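Local coordinates for bromodomain adjacent to zinc finger domain protein 2B (Homo sapiens, PDB 4QF3) that probably reads histone tails through its PHD zinc finger, as a chromatin protein linked to transcriptional regulation, at residues Val7-Cys12 / Lys29-Cys35. Residues are numbered along the deposited sequence; the frame is centred on the assembly and turned at random.
With ZN (zinc ion), chain C.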
loop_
_atom_site.group_PDB
_atom_site.type_symbol
_atom_site.label_atom_id
_atom_site.label_comp_id
_atom_site.label_asym_id
_atom_site.label_seq_id
_atom_site.Cartn_x
_atom_site.Cartn_y
_atom_site.Cartn_z
ATOM N N VAL A 7 -7.045 -3.611 6.804
ATOM C CA VAL A 7 -6.213 -3.602 5.617
ATOM C C VAL A 7 -5.150 -4.646 5.701
ATOM O O VAL A 7 -4.499 -4.859 6.733
ATOM C CB VAL A 7 -5.557 -2.225 5.387
ATOM C CG1 VAL A 7 -4.568 -2.286 4.218
ATOM C CG2 VAL A 7 -6.650 -1.204 5.094
ATOM N N TYR A 8 -5.038 -5.395 4.608
ATOM C CA TYR A 8 -4.007 -6.420 4.511
ATOM C C TYR A 8 -3.171 -6.086 3.264
ATOM O O TYR A 8 -3.667 -5.488 2.312
ATOM C CB TYR A 8 -4.605 -7.859 4.489
ATOM C CG TYR A 8 -5.351 -8.347 5.775
ATOM C CD1 TYR A 8 -4.731 -9.168 6.712
ATOM C CD2 TYR A 8 -6.677 -8.014 6.000
ATOM C CE1 TYR A 8 -5.389 -9.580 7.847
ATOM C CE2 TYR A 8 -7.345 -8.456 7.120
ATOM C CZ TYR A 8 -6.688 -9.221 8.041
ATOM O OH TYR A 8 -7.425 -9.632 9.148
ATOM N N CYS A 9 -1.923 -6.489 3.273
ATOM C CA CYS A 9 -1.055 -6.285 2.089
ATOM C C CYS A 9 -1.533 -7.139 0.894
ATOM O O CYS A 9 -1.834 -8.339 1.042
ATOM C CB CYS A 9 0.331 -6.750 2.458
ATOM S SG CYS A 9 1.534 -6.731 1.102
ATOM N N GLN A 10 -1.651 -6.536 -0.296
ATOM C CA GLN A 10 -2.101 -7.278 -1.496
ATOM C C GLN A 10 -1.213 -8.447 -1.836
ATOM O O GLN A 10 -1.692 -9.446 -2.404
ATOM C CB GLN A 10 -2.121 -6.342 -2.692
ATOM C CG GLN A 10 -3.137 -5.250 -2.585
ATOM C CD GLN A 10 -4.524 -5.783 -2.899
ATOM O OE1 GLN A 10 -5.346 -6.003 -1.995
ATOM N NE2 GLN A 10 -4.777 -6.044 -4.180
ATOM N N ILE A 11 0.056 -8.399 -1.450
ATOM C CA ILE A 11 1.008 -9.469 -1.816
ATOM C C ILE A 11 1.122 -10.561 -0.738
ATOM O O ILE A 11 0.911 -11.756 -1.038
ATOM C CB ILE A 11 2.416 -8.857 -2.120
ATOM C CG1 ILE A 11 2.318 -7.857 -3.290
ATOM C CG2 ILE A 11 3.427 -9.975 -2.365
ATOM C CD1 ILE A 11 1.916 -8.456 -4.613
ATOM N N CYS A 12 1.433 -10.216 0.503
ATOM C CA CYS A 12 1.638 -11.260 1.533
ATOM C C CYS A 12 0.350 -11.565 2.319
ATOM O O CYS A 12 0.284 -12.563 3.073
ATOM C CB CYS A 12 2.743 -10.846 2.492
ATOM S SG CYS A 12 2.363 -9.451 3.545
ATOM N N LYS A 29 -6.164 0.174 -1.324
ATOM C CA LYS A 29 -5.510 -1.121 -1.196
ATOM C C LYS A 29 -4.151 -0.862 -0.537
ATOM O O LYS A 29 -3.658 0.249 -0.580
ATOM C CB LYS A 29 -5.317 -1.751 -2.521
ATOM C CG LYS A 29 -6.637 -2.216 -3.140
ATOM C CD LYS A 29 -6.408 -2.861 -4.479
ATOM C CE LYS A 29 -7.734 -3.419 -4.992
ATOM N NZ LYS A 29 -7.697 -3.692 -6.454
ATOM N N GLY A 30 -3.609 -1.900 0.076
ATOM C CA GLY A 30 -2.364 -1.862 0.848
ATOM C C GLY A 30 -1.276 -2.735 0.289
ATOM O O GLY A 30 -1.508 -3.741 -0.365
ATOM N N CYS A 31 -0.022 -2.307 0.491
ATOM C CA CYS A 31 1.092 -3.143 0.144
ATOM C C CYS A 31 2.306 -2.726 0.945
ATOM O O CYS A 31 2.639 -1.533 1.009
ATOM C CB CYS A 31 1.381 -3.056 -1.349
ATOM S SG CYS A 31 2.550 -4.274 -2.009
ATOM N N HIS A 32 3.007 -3.686 1.533
ATOM C CA HIS A 32 4.238 -3.329 2.270
ATOM C C HIS A 32 5.361 -2.854 1.364
ATOM O O HIS A 32 5.510 -3.342 0.257
ATOM C CB HIS A 32 4.799 -4.559 2.977
ATOM C CG HIS A 32 3.941 -5.051 4.117
ATOM N ND1 HIS A 32 3.274 -6.260 4.091
ATOM C CD2 HIS A 32 3.645 -4.475 5.308
ATOM C CE1 HIS A 32 2.643 -6.429 5.246
ATOM N NE2 HIS A 32 2.849 -5.359 5.999
ATOM N N THR A 33 6.148 -1.916 1.881
ATOM C CA THR A 33 7.308 -1.457 1.153
ATOM C C THR A 33 8.134 -2.651 0.630
ATOM O O THR A 33 8.575 -2.693 -0.545
ATOM C CB THR A 33 8.159 -0.613 2.122
ATOM O OG1 THR A 33 8.365 -1.349 3.335
ATOM C CG2 THR A 33 7.576 0.748 2.402
ATOM N N TYR A 34 8.352 -3.668 1.481
ATOM C CA TYR A 34 9.248 -4.779 1.194
ATOM C C TYR A 34 8.604 -5.898 0.404
ATOM O O TYR A 34 9.264 -6.861 0.035
ATOM C CB TYR A 34 9.824 -5.322 2.516
ATOM C CG TYR A 34 8.766 -5.669 3.561
ATOM C CD1 TYR A 34 7.994 -6.830 3.458
ATOM C CD2 TYR A 34 8.521 -4.838 4.618
ATOM C CE1 TYR A 34 7.048 -7.140 4.406
ATOM C CE2 TYR A 34 7.597 -5.152 5.592
ATOM C CZ TYR A 34 6.841 -6.311 5.461
ATOM O OH TYR A 34 5.870 -6.577 6.441
ATOM N N CYS A 35 7.299 -5.759 0.156
ATOM C CA CYS A 35 6.524 -6.694 -0.675
ATOM C C CYS A 35 6.384 -6.192 -2.109
ATOM O O CYS A 35 6.162 -7.003 -3.004
ATOM C CB CYS A 35 5.115 -6.976 -0.113
ATOM S SG CYS A 35 5.189 -7.967 1.397
HETATM ZN ZN ZN C . 3.200 -7.659 2.468
HETATM O O HOH W 1 -5.050 -4.356 0.226
#
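The side chain of Cys-9 lies over the backbone of Cys-31, with Cys-9 SG 3.7 Å from Cys-31 CA and 2.4 Å from the zinc ion. Cys-12 SG (2.2 Å), His-32 ND1 (2.1 Å) and Cys-35 SG (2.3 Å) complete the coordination of the zinc, so each segment supplies two ligands. Cys-9 SG also accepts hydrogen bonds from Ile-11 N (3.4 Å) and Cys-12 N (3.5 Å), from within the CxxC turn, and from His-32 N (3.4 Å) on strand 30-32. His-32 is held at its other nitrogen too, NE2 bonding to the carbonyl of Asp-16.

Gln-10 N donates to Gly-30 O at 2.8 Å, and a water ties the same corner together, bridging Tyr-8 O, Gln-10 OE1 and Gly-30 N. Val-7 CG1 sits 4.0 Å from Gly-30 CA, and a CB on Gly-30 would clash with Val-7 CG1. Ile-11 packs on two cysteines, with its CG1 3.8 Å from Cys-31 SG and its CB 3.9 Å from Cys-35 CB.

Strand 30-32 pairs antiparallel with 21-23, so the zinc joins the N-terminal CxxC turn to this small sheet. With Cys-24, Cys-27, Cys-50 and Cys-53 binding a second zinc, the paired first and third ligand sets give the cross-brace topology of a PHD finger, here at its three-cysteine, one-histidine site.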